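Local coordinates for chitin binding protein (Streptomyces lividans, PDB 5FTZ) that probably cleaves chitin by oxidation at a copper ion held in a histidine brace, as an AA10 lytic polysaccharide monooxygenase, at residues 9-14 and 57-62; 17-22 and 63-68; 84-89 and 132-137; 92-97 and 156-161. All blocks are in the same frame, centred on the assembly; numbering follows the deposited sequence.

In the fold
The four contacts fall into two pairs, and within each pair the segments alternate along the chain. Contacts 1 and 2, with centres about 8 Å apart, join helix 10-15 and the loop behind it to residues 57-68; the C14-C22 disulfide ties one contact to the other. Contact 3 pairs strands 80-87 and 134-140 of the three-stranded sheet, while contact 4 joins strands 93-100 and 148-157 of the mixed sheet. Their centres lie about 14 Å apart, and F96 of contact 4 packs on W85, F87, L135 and H137 of contact 3. The copper-bearing turn of contact 4 and the disulfide-linked loops of contact 2 lie on opposite sides of the chain's centre, about 30 Å apart between contact centres.

Contact 1. Residues 9-14 and 57-62; sequences SRQKVC and AALDSP
R10 reaches across to residues 57-62 with its chain extended through chi2 (179°) and chi3 (-179°), and L59 reaches back toward the helix. The guanidinium meets the L59 carbonyl at its edge: R10 NH1 donates to L59 O at 2.9 Å, close to the guanidinium plane. Water 1 lies in that plane too, accepting from R10 NH1 and donating to D60 O at 2.7 Å. In the opposite direction L59 sends its CD2 methyl against the helix, 3.7 Å from Q11 N and 4.0 Å from C14 SG. The helix thus begun, with S9 at the N-cap position, belongs with residues 57-62 to the long connection between strands 2-6 and 80-87, consistent with the variable L2 region of these enzymes. R10 has further partners beyond the two segments: NE forms a salt bridge with D169, and W70 makes a cation-pi contact with the guanidinium. An alanine in place of R10 would probably leave D169 without its charged mate and the L59 carbonyl without this donor. The C14 sulfur is itself held by the disulfide to C22.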
loop_
_atom_site.group_PDB
_atom_site.type_symbol
_atom_site.label_atom_id
_atom_site.label_comp_id
_atom_site.label_asym_id
_atom_site.label_seq_id
_atom_site.Cartn_x
_atom_site.Cartn_y
_atom_site.Cartn_z
ATOM N N SER A 9 21.689 18.950 0.871
ATOM C CA SER A 9 21.527 18.750 -0.564
ATOM C C SER A 9 21.550 20.046 -1.324
ATOM O O SER A 9 21.375 21.129 -0.783
ATOM C CB SER A 9 20.233 18.011 -0.836
ATOM O OG SER A 9 19.112 18.716 -0.275
ATOM N N ARG A 10 21.792 19.954 -2.632
ATOM C CA ARG A 10 21.833 21.105 -3.495
ATOM C C ARG A 10 20.565 21.916 -3.423
ATOM O O ARG A 10 20.650 23.157 -3.436
ATOM C CB ARG A 10 22.222 20.718 -4.928
ATOM C CG ARG A 10 23.649 20.243 -5.101
ATOM C CD ARG A 10 23.917 19.859 -6.540
ATOM N NE ARG A 10 25.301 19.377 -6.692
ATOM C CZ ARG A 10 25.776 18.804 -7.795
ATOM N NH1 ARG A 10 25.009 18.651 -8.853
ATOM N NH2 ARG A 10 27.036 18.348 -7.789
ATOM N N GLN A 11 19.407 21.272 -3.424
ATOM C CA GLN A 11 18.194 22.064 -3.360
ATOM C C GLN A 11 18.122 22.872 -2.076
ATOM O O GLN A 11 17.588 24.002 -2.089
ATOM C CB GLN A 11 16.951 21.184 -3.557
ATOM C CG GLN A 11 16.805 19.932 -2.696
ATOM C CD GLN A 11 17.275 18.705 -3.392
ATOM O OE1 GLN A 11 18.433 18.615 -3.769
ATOM N NE2 GLN A 11 16.407 17.746 -3.558
ATOM N N LYS A 12 18.626 22.327 -0.983
ATOM C CA LYS A 12 18.570 23.058 0.276
ATOM C C LYS A 12 19.611 24.155 0.341
ATOM O O LYS A 12 19.303 25.237 0.891
ATOM C CB LYS A 12 18.705 22.082 1.436
ATOM C CG LYS A 12 18.565 22.696 2.834
ATOM C CD LYS A 12 17.266 23.466 3.016
ATOM C CE LYS A 12 17.074 23.789 4.491
ATOM N NZ LYS A 12 15.748 24.418 4.654
ATOM N N VAL A 13 20.813 23.974 -0.202
ATOM C CA VAL A 13 21.751 25.069 -0.236
ATOM C C VAL A 13 21.262 26.187 -1.129
ATOM O O VAL A 13 21.543 27.363 -0.842
ATOM C CB VAL A 13 23.209 24.707 -0.575
ATOM C CG1 VAL A 13 23.751 23.699 0.440
ATOM C CG2 VAL A 13 23.433 24.241 -1.938
ATOM N N CYS A 14 20.481 25.878 -2.144
ATOM C CA CYS A 14 19.831 26.928 -2.952
ATOM C C CYS A 14 18.749 27.646 -2.111
ATOM O O CYS A 14 18.751 28.898 -2.009
ATOM C CB CYS A 14 19.268 26.269 -4.209
ATOM S SG CYS A 14 20.472 25.778 -5.445
ATOM N N ALA A 57 16.992 22.770 -13.329
ATOM C CA ALA A 57 18.219 22.341 -14.006
ATOM C C ALA A 57 19.474 22.872 -13.338
ATOM O O ALA A 57 20.529 22.213 -13.448
ATOM C CB ALA A 57 18.212 22.760 -15.489
ATOM N N ALA A 58 19.407 23.996 -12.651
ATOM C CA ALA A 58 20.605 24.425 -11.899
ATOM C C ALA A 58 21.160 23.353 -10.985
ATOM O O ALA A 58 22.382 23.294 -10.750
ATOM C CB ALA A 58 20.334 25.679 -11.102
ATOM N N LEU A 59 20.298 22.510 -10.437
ATOM C CA LEU A 59 20.788 21.438 -9.550
ATOM C C LEU A 59 21.662 20.398 -10.207
ATOM O O LEU A 59 22.436 19.739 -9.514
ATOM C CB LEU A 59 19.590 20.705 -8.921
ATOM C CG LEU A 59 18.603 21.537 -8.112
ATOM C CD1 LEU A 59 17.512 20.652 -7.535
ATOM C CD2 LEU A 59 19.315 22.314 -7.009
ATOM N N ASP A 60 21.518 20.234 -11.512
ATOM C CA ASP A 60 22.324 19.256 -12.270
ATOM C C ASP A 60 23.692 19.720 -12.724
ATOM O O ASP A 60 24.506 18.903 -13.181
ATOM C CB ASP A 60 21.590 18.876 -13.549
ATOM C CG ASP A 60 20.305 18.232 -13.341
ATOM O OD1 ASP A 60 20.239 17.275 -12.545
ATOM O OD2 ASP A 60 19.343 18.620 -14.073
ATOM N N SER A 61 23.924 21.025 -12.686
ATOM C CA SER A 61 25.186 21.573 -13.146
ATOM C C SER A 61 26.340 21.097 -12.266
ATOM O O SER A 61 26.132 20.908 -11.041
ATOM C CB SER A 61 25.093 23.062 -13.146
ATOM O OG SER A 61 26.342 23.620 -13.504
ATOM N N PRO A 62 27.544 20.917 -12.842
ATOM C CA PRO A 62 28.687 20.537 -12.026
ATOM C C PRO A 62 29.176 21.672 -11.116
ATOM O O PRO A 62 30.016 21.420 -10.256
ATOM C CB PRO A 62 29.732 20.215 -13.069
ATOM C CG PRO A 62 29.341 20.914 -14.296
ATOM C CD PRO A 62 27.857 20.951 -14.286
HETATM O O HOH W 1 25.929 17.446 -11.422
#

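Contact 2. Residues 17-22 and 63-68; sequences GTVGGC and KQPNGQ
V19 and P65 make the tight part of this contact, their side chains crossing at about a right angle. With CG1 anti to the backbone N (chi1 168°), V19 sets that methyl 3.6 Å from P65 CD, and V19 CG1 also lies 3.6 Å from Q64 OE1. Further round the proline ring, P65 CG comes within 3.4 Å of G20 O, and the same P65 CG lies 4.0 Å from C22 SG, the sulfur bonded to C14. G21 suits this close approach: a β-carbon there would press against P65 CB, and its positive phi also favours glycine. An alanine in place of V19 would probably open a gap where CG1 and CG2 meet P65 CD and the Q64 side chain. The contact joins the loop after helix 10-15 to the loop before strand 73-74.

The other side is wet, and no direct hydrogen bond crosses between the segments. Water 3 donates to G20 O and Q64 OE1 and accepts from N66 N, while water 4 accepts from G20 N at 2.8 Å and donates to Q64 OE1 at 2.9 Å. Q64 NE2 finds its stronger partner in A69 O and reaches T18 O through water 2. Residues 64-67 form a type I β turn, overlapped by an Asx turn in which N66 OD1 accepts from Q68 N; Q64 N donates to Q68 O. The direct contact is van der Waals packing round P65 and V19, while water serves T18 O, G20 N and O, the Q64 amide and N66 N.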
loop_
_atom_site.group_PDB
_atom_site.type_symbol
_atom_site.label_atom_id
_atom_site.label_comp_id
_atom_site.label_asym_id
_atom_site.label_seq_id
_atom_site.Cartn_x
_atom_site.Cartn_y
_atom_site.Cartn_z
ATOM N N GLY A 17 20.116 30.182 1.141
ATOM C CA GLY A 17 20.889 31.408 0.982
ATOM C C GLY A 17 22.345 31.158 0.744
ATOM O O GLY A 17 23.114 32.102 0.540
ATOM N N THR A 18 22.779 29.903 0.793
ATOM C CA THR A 18 24.187 29.624 0.670
ATOM C C THR A 18 24.681 29.790 -0.762
ATOM O O THR A 18 25.852 30.157 -0.959
ATOM C CB THR A 18 24.519 28.204 1.185
ATOM O OG1 THR A 18 24.051 28.110 2.561
ATOM C CG2 THR A 18 26.010 27.950 1.211
ATOM N N VAL A 19 23.828 29.454 -1.710
ATOM C CA VAL A 19 24.116 29.527 -3.131
ATOM C C VAL A 19 23.049 30.378 -3.736
ATOM O O VAL A 19 21.869 30.100 -3.571
ATOM C CB VAL A 19 24.052 28.087 -3.748
ATOM C CG1 VAL A 19 24.060 28.079 -5.237
ATOM C CG2 VAL A 19 25.231 27.285 -3.215
ATOM N N GLY A 20 23.453 31.365 -4.506
ATOM C CA GLY A 20 22.494 32.207 -5.217
ATOM C C GLY A 20 22.271 31.766 -6.650
ATOM O O GLY A 20 23.030 30.967 -7.206
ATOM N N GLY A 21 21.235 32.269 -7.299
ATOM C CA GLY A 21 21.053 32.103 -8.732
ATOM C C GLY A 21 20.397 30.804 -9.183
ATOM O O GLY A 21 20.356 30.533 -10.357
ATOM N N CYS A 22 19.783 30.033 -8.271
ATOM C CA CYS A 22 19.318 28.699 -8.627
ATOM C C CYS A 22 17.967 28.643 -9.254
ATOM O O CYS A 22 17.616 27.561 -9.769
ATOM C CB CYS A 22 19.220 27.775 -7.410
ATOM S SG CYS A 22 20.797 27.517 -6.524
ATOM N N LYS A 63 28.710 22.909 -11.328
ATOM C CA LYS A 63 29.094 24.056 -10.517
ATOM C C LYS A 63 27.818 24.734 -10.046
ATOM O O LYS A 63 26.745 24.549 -10.635
ATOM C CB LYS A 63 29.879 25.048 -11.349
ATOM C CG LYS A 63 31.160 24.505 -12.001
ATOM C CD LYS A 63 32.167 24.243 -10.973
ATOM C CE LYS A 63 33.537 23.989 -11.590
ATOM N NZ LYS A 63 34.585 23.988 -10.543
ATOM N N GLN A 64 27.933 25.559 -9.003
ATOM C CA GLN A 64 26.821 26.414 -8.639
ATOM C C GLN A 64 26.576 27.450 -9.769
ATOM O O GLN A 64 27.358 27.589 -10.720
ATOM C CB GLN A 64 27.018 26.960 -7.232
ATOM C CG GLN A 64 28.093 27.957 -7.136
ATOM C CD GLN A 64 28.114 28.599 -5.750
ATOM O OE1 GLN A 64 27.372 29.564 -5.526
ATOM N NE2 GLN A 64 29.008 28.145 -4.877
ATOM N N PRO A 65 25.415 28.114 -9.745
ATOM C CA PRO A 65 25.050 28.956 -10.875
ATOM C C PRO A 65 26.111 30.029 -11.257
ATOM O O PRO A 65 26.302 30.283 -12.447
ATOM C CB PRO A 65 23.746 29.592 -10.393
ATOM C CG PRO A 65 23.144 28.506 -9.550
ATOM C CD PRO A 65 24.288 27.907 -8.820
ATOM N N ASN A 66 26.860 30.556 -10.288
ATOM C CA ASN A 66 27.885 31.561 -10.586
ATOM C C ASN A 66 29.194 30.976 -11.095
ATOM O O ASN A 66 30.157 31.739 -11.262
ATOM C CB ASN A 66 28.112 32.473 -9.380
ATOM C CG ASN A 66 28.827 31.801 -8.265
ATOM O OD1 ASN A 66 29.195 30.646 -8.333
ATOM N ND2 ASN A 66 29.005 32.526 -7.201
ATOM N N GLY A 67 29.248 29.666 -11.289
ATOM C CA GLY A 67 30.447 29.024 -11.815
ATOM C C GLY A 67 31.487 28.617 -10.808
ATOM O O GLY A 67 32.492 27.948 -11.166
ATOM N N GLN A 68 31.264 28.945 -9.521
ATOM C CA GLN A 68 32.142 28.467 -8.478
ATOM C C GLN A 68 31.779 27.018 -8.097
ATOM O O GLN A 68 30.681 26.526 -8.393
ATOM C CB GLN A 68 32.020 29.381 -7.296
ATOM C CG GLN A 68 32.453 30.847 -7.576
ATOM C CD GLN A 68 33.916 30.950 -7.761
ATOM O OE1 GLN A 68 34.652 30.882 -6.812
ATOM N NE2 GLN A 68 34.360 31.018 -9.012
HETATM O O HOH W 2 28.283 28.847 -1.767
HETATM O O HOH W 3 25.799 30.741 -7.583
HETATM O O HOH W 4 26.180 32.112 -4.806
#

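Contact 3. Residues 84-89 and 132-137; sequences RWQFTA and PATLSH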
loop_
_atom_site.group_PDB
_atom_site.type_symbol
_atom_site.label_atom_id
_atom_site.label_comp_id
_atom_site.label_asym_id
_atom_site.label_seq_id
_atom_site.Cartn_x
_atom_site.Cartn_y
_atom_site.Cartn_z
ATOM N N ARG A 84 19.713 12.808 7.333
ATOM C CA ARG A 84 18.489 13.400 7.794
ATOM C C ARG A 84 17.703 14.023 6.638
ATOM O O ARG A 84 18.273 14.755 5.809
ATOM C CB ARG A 84 18.800 14.460 8.838
ATOM C CG ARG A 84 17.590 15.062 9.515
ATOM C CD ARG A 84 17.933 15.957 10.711
ATOM N NE ARG A 84 18.479 17.204 10.286
ATOM C CZ ARG A 84 19.278 17.989 11.015
ATOM N NH1 ARG A 84 19.664 17.628 12.239
ATOM N NH2 ARG A 84 19.710 19.127 10.509
ATOM N N TRP A 85 16.415 13.720 6.635
ATOM C CA TRP A 85 15.423 14.272 5.727
ATOM C C TRP A 85 14.535 15.209 6.482
ATOM O O TRP A 85 14.119 14.923 7.647
ATOM C CB TRP A 85 14.525 13.180 5.130
ATOM C CG TRP A 85 15.198 12.316 4.064
ATOM C CD1 TRP A 85 16.099 11.288 4.305
ATOM C CD2 TRP A 85 15.110 12.431 2.664
ATOM N NE1 TRP A 85 16.555 10.776 3.144
ATOM C CE2 TRP A 85 15.916 11.399 2.101
ATOM C CE3 TRP A 85 14.384 13.252 1.821
ATOM C CZ2 TRP A 85 16.057 11.264 0.701
ATOM C CZ3 TRP A 85 14.509 13.101 0.446
ATOM C CH2 TRP A 85 15.324 12.085 -0.096
ATOM N N GLN A 86 14.072 16.233 5.789
ATOM C CA GLN A 86 12.995 17.113 6.274
ATOM C C GLN A 86 11.866 16.967 5.291
ATOM O O GLN A 86 12.072 17.016 4.063
ATOM C CB GLN A 86 13.450 18.577 6.294
ATOM C CG GLN A 86 14.630 18.848 7.188
ATOM C CD GLN A 86 14.417 18.728 8.672
ATOM O OE1 GLN A 86 13.290 18.579 9.144
ATOM N NE2 GLN A 86 15.506 18.805 9.415
ATOM N N PHE A 87 10.637 16.688 5.762
ATOM C CA PHE A 87 9.525 16.496 4.875
ATOM C C PHE A 87 8.459 17.613 5.043
ATOM O O PHE A 87 8.200 18.055 6.155
ATOM C CB PHE A 87 8.842 15.168 5.189
ATOM C CG PHE A 87 9.750 13.980 5.074
ATOM C CD1 PHE A 87 10.197 13.522 3.865
ATOM C CD2 PHE A 87 10.228 13.342 6.218
ATOM C CE1 PHE A 87 11.035 12.422 3.796
ATOM C CE2 PHE A 87 11.063 12.260 6.136
ATOM C CZ PHE A 87 11.482 11.793 4.927
ATOM N N THR A 88 7.875 18.023 3.949
ATOM C CA THR A 88 6.703 18.886 3.970
ATOM C C THR A 88 5.432 18.074 3.744
ATOM O O THR A 88 4.348 18.596 4.034
ATOM C CB THR A 88 6.792 19.977 2.907
ATOM O OG1 THR A 88 6.932 19.367 1.634
ATOM C CG2 THR A 88 8.035 20.830 3.108
ATOM N N ALA A 89 5.543 16.853 3.192
ATOM C CA ALA A 89 4.421 15.911 3.091
ATOM C C ALA A 89 4.978 14.498 3.362
ATOM O O ALA A 89 5.838 13.990 2.595
ATOM C CB ALA A 89 3.741 16.008 1.764
ATOM N N PRO A 132 8.396 10.252 10.237
ATOM C CA PRO A 132 8.184 11.529 10.985
ATOM C C PRO A 132 8.544 12.720 10.088
ATOM O O PRO A 132 9.244 12.526 9.081
ATOM C CB PRO A 132 9.180 11.388 12.114
ATOM C CG PRO A 132 10.304 10.504 11.546
ATOM C CD PRO A 132 9.586 9.521 10.661
ATOM N N ALA A 133 8.125 13.945 10.428
ATOM C CA ALA A 133 8.470 15.122 9.633
ATOM C C ALA A 133 9.949 15.400 9.529
ATOM O O ALA A 133 10.404 16.007 8.535
ATOM C CB ALA A 133 7.770 16.328 10.216
ATOM N N THR A 134 10.735 14.967 10.488
ATOM C CA THR A 134 12.201 15.013 10.424
ATOM C C THR A 134 12.654 13.597 10.724
ATOM O O THR A 134 12.385 13.106 11.827
ATOM C CB THR A 134 12.871 15.950 11.460
ATOM O OG1 THR A 134 12.372 17.295 11.316
ATOM C CG2 THR A 134 14.369 15.979 11.290
ATOM N N LEU A 135 13.295 12.942 9.770
ATOM C CA LEU A 135 13.776 11.567 9.910
ATOM C C LEU A 135 15.248 11.565 9.925
ATOM O O LEU A 135 15.885 11.991 8.919
ATOM C CB LEU A 135 13.291 10.674 8.772
ATOM C CG LEU A 135 13.789 9.231 8.814
ATOM C CD1 LEU A 135 13.373 8.431 10.035
ATOM C CD2 LEU A 135 13.286 8.533 7.572
ATOM N N SER A 136 15.845 11.002 10.974
ATOM C CA SER A 136 17.275 10.872 11.122
ATOM C C SER A 136 17.573 9.393 11.253
ATOM O O SER A 136 16.942 8.697 12.065
ATOM C CB SER A 136 17.746 11.561 12.381
ATOM O OG SER A 136 17.650 12.961 12.289
ATOM N N HIS A 137 18.489 8.872 10.463
ATOM C CA HIS A 137 18.913 7.480 10.591
ATOM C C HIS A 137 20.390 7.326 10.299
ATOM O O HIS A 137 20.964 8.076 9.504
ATOM C CB HIS A 137 18.033 6.514 9.875
ATOM C CG HIS A 137 17.738 6.835 8.433
ATOM N ND1 HIS A 137 16.551 6.472 7.865
ATOM C CD2 HIS A 137 18.413 7.488 7.470
ATOM C CE1 HIS A 137 16.518 6.841 6.589
ATOM N NE2 HIS A 137 17.623 7.499 6.333
HETATM O O HOH W 5 19.594 14.820 13.552
HETATM O O HOH W 6 10.256 18.972 8.209
#
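T134 and Q86 run alongside each other in the same direction, and their ends are joined: T134 OG1 donates to Q86 OE1 at 2.7 Å. A bend at chi2 (-69°) brings Q86 CD beside that hydroxyl. On the same face R84 CD meets S136 OG at 3.4 Å and T134 CG2 at 3.6 Å; water 5 links R84 NH1 to S136 OG. The F87 ring turns its edge to the neighbouring strand, F87 CD2 lying 3.1 Å from P132 O and CE2 3.8 Å from L135 CB.

Beneath these side chains the antiparallel ladder sets the spacing. W85 and L135 exchange both backbone bonds as the hydrogen-bonded pair, and F87 N donates to A133 O at 2.9 Å. R84-S136 and Q86-T134 are the non-hydrogen-bonded pairs.

Farther out, D5 of strand 2-6 receives R84 NE in a salt bridge and Q86 NE2 in a hydrogen bond. W85 and F87 meet W155, and W85 NE1 hydrogen-bonds to Y98 OH. This sheet of the AA10 β-sandwich core is thus two-sided in its chemistry: polar round T134 and S136, with a water bridging R84 and S136, and aromatic where W85 and F87 pack toward the mixed sheet.

Contact 4. Residues 92-97 and 156-161; sequences ATTDFK and TVHDTG. With CU (copper (II) ion), chain C.
H158 holds CG anti to its backbone N (chi1 173°), and T94 places OG1 anti to its carbonyl carbon (chi1 -62°), bringing the hydroxyl near the plane of the imidazole, at its edge. Water 7 bridges the two, taking a bond from H158 ND1 at 2.8 Å and lying 2.7 Å from T94 OG1. Across the ring H158 NE2 binds copper at 1.9 Å. D159 OD2 reaches the same ion at 2.4 Å, and D159 OD1 lies over one face of the imidazole, off-centre, nearer the ring's rim. H158 and D159 of the second subunit complete the four ligands, so this copper joins two copies of the protein and is separate from the H1-H91 site. D159, with positive phi, is the third residue of a type II turn from V157 to T160.

A92 packs against the histidine: A92 CB lies 3.9 Å from H158 CB, and A92 O accepts from H158 N at 2.9 Å, the donor standing above the carbonyl plane. Next along, T94 and D95 lie opposite the one residue T156 in a classic β bulge, where T94 N donates to T156 O at 2.9 Å. Water 9 connects D95 OD1 to T156 OG1, while D95 OD2 forms a salt bridge with K97.

Strand 93-100 also pairs with strand 122-125, and strand 148-157 with strand 162-171, so the copper-bearing turn leaves from inside the mixed sheet.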
loop_
_atom_site.group_PDB
_atom_site.type_symbol
_atom_site.label_atom_id
_atom_site.label_comp_id
_atom_site.label_asym_id
_atom_site.label_seq_id
_atom_site.Cartn_x
_atom_site.Cartn_y
_atom_site.Cartn_z
ATOM N N ALA A 92 3.563 7.655 2.806
ATOM C CA ALA A 92 3.900 6.244 2.961
ATOM C C ALA A 92 5.112 5.961 2.067
ATOM O O ALA A 92 5.159 6.357 0.908
ATOM C CB ALA A 92 2.737 5.353 2.569
ATOM N N THR A 93 6.089 5.228 2.613
ATOM C CA THR A 93 7.388 5.122 2.025
ATOM C C THR A 93 7.756 3.662 1.799
ATOM O O THR A 93 7.614 2.824 2.719
ATOM C CB THR A 93 8.408 5.783 2.974
ATOM O OG1 THR A 93 8.067 7.204 2.988
ATOM C CG2 THR A 93 9.855 5.588 2.499
ATOM N N THR A 94 8.357 3.382 0.635
ATOM C CA THR A 94 8.923 2.096 0.313
ATOM C C THR A 94 10.329 2.009 0.890
ATOM O O THR A 94 10.584 1.128 1.707
ATOM C CB THR A 94 8.963 1.856 -1.197
ATOM O OG1 THR A 94 7.617 1.877 -1.671
ATOM C CG2 THR A 94 9.611 0.536 -1.577
ATOM N N ASP A 95 11.248 2.900 0.526
ATOM C CA ASP A 95 12.610 2.841 1.049
ATOM C C ASP A 95 13.361 4.154 0.839
ATOM O O ASP A 95 12.887 5.089 0.180
ATOM C CB ASP A 95 13.400 1.660 0.476
ATOM C CG ASP A 95 13.803 1.826 -0.923
ATOM O OD1 ASP A 95 13.426 2.755 -1.590
ATOM O OD2 ASP A 95 14.589 0.954 -1.382
ATOM N N PHE A 96 14.501 4.198 1.498
ATOM C CA PHE A 96 15.543 5.225 1.295
ATOM C C PHE A 96 16.797 4.544 0.824
ATOM O O PHE A 96 17.183 3.529 1.451
ATOM C CB PHE A 96 15.831 6.006 2.584
ATOM C CG PHE A 96 14.641 6.764 3.134
ATOM C CD1 PHE A 96 14.345 8.062 2.711
ATOM C CD2 PHE A 96 13.763 6.173 4.006
ATOM C CE1 PHE A 96 13.239 8.753 3.187
ATOM C CE2 PHE A 96 12.684 6.848 4.496
ATOM C CZ PHE A 96 12.407 8.136 4.072
ATOM N N LYS A 97 17.449 5.068 -0.189
ATOM C CA LYS A 97 18.713 4.493 -0.677
ATOM C C LYS A 97 19.696 5.616 -0.848
ATOM O O LYS A 97 19.306 6.723 -1.296
ATOM C CB LYS A 97 18.579 3.773 -1.990
ATOM C CG LYS A 97 17.707 2.541 -1.917
ATOM C CD LYS A 97 17.541 1.919 -3.271
ATOM C CE LYS A 97 16.957 0.521 -3.150
ATOM N NZ LYS A 97 15.935 0.355 -4.169
ATOM N N THR A 156 11.819 6.624 -2.123
ATOM C CA THR A 156 10.791 6.047 -2.979
ATOM C C THR A 156 9.467 5.964 -2.248
ATOM O O THR A 156 9.388 5.450 -1.128
ATOM C CB THR A 156 11.204 4.694 -3.498
ATOM O OG1 THR A 156 12.419 4.822 -4.273
ATOM C CG2 THR A 156 10.102 4.055 -4.370
ATOM N N VAL A 157 8.426 6.511 -2.878
ATOM C CA VAL A 157 7.124 6.620 -2.250
ATOM C C VAL A 157 6.254 5.398 -2.551
ATOM O O VAL A 157 6.101 5.015 -3.709
ATOM C CB VAL A 157 6.442 7.927 -2.706
ATOM C CG1 VAL A 157 5.048 8.072 -2.131
ATOM C CG2 VAL A 157 7.326 9.132 -2.290
ATOM N N HIS A 158 5.665 4.858 -1.518
ATOM C CA HIS A 158 4.825 3.668 -1.618
ATOM C C HIS A 158 3.532 3.951 -2.452
ATOM O O HIS A 158 2.904 4.966 -2.327
ATOM C CB HIS A 158 4.453 3.298 -0.208
ATOM C CG HIS A 158 3.444 2.172 -0.071
ATOM N ND1 HIS A 158 3.791 0.835 -0.073
ATOM C CD2 HIS A 158 2.136 2.238 0.248
ATOM C CE1 HIS A 158 2.697 0.108 0.146
ATOM N NE2 HIS A 158 1.698 0.939 0.324
ATOM N N ASP A 159 3.172 2.969 -3.268
ATOM C CA ASP A 159 1.930 3.014 -4.053
ATOM C C ASP A 159 1.905 4.231 -4.944
ATOM O O ASP A 159 0.893 4.891 -5.135
ATOM C CB ASP A 159 0.714 2.912 -3.154
ATOM C CG ASP A 159 0.502 1.487 -2.639
ATOM O OD1 ASP A 159 1.216 0.570 -2.999
ATOM O OD2 ASP A 159 -0.479 1.328 -1.849
ATOM N N THR A 160 3.063 4.496 -5.557
ATOM C CA THR A 160 3.212 5.540 -6.567
ATOM C C THR A 160 4.290 5.064 -7.495
ATOM O O THR A 160 5.068 4.110 -7.244
ATOM C CB THR A 160 3.640 6.936 -6.005
ATOM O OG1 THR A 160 5.051 6.874 -5.677
ATOM C CG2 THR A 160 2.757 7.387 -4.906
ATOM N N GLY A 161 4.393 5.835 -8.580
ATOM C CA GLY A 161 5.519 5.696 -9.502
ATOM C C GLY A 161 6.641 6.696 -9.270
ATOM O O GLY A 161 7.462 6.850 -10.163
HETATM CU CU CU C . -0.113 0.230 0.254
HETATM O O HOH W 7 6.367 -0.256 -0.571
HETATM O O HOH W 8 6.969 2.322 -4.433
HETATM O O HOH W 9 14.772 4.692 -2.813
#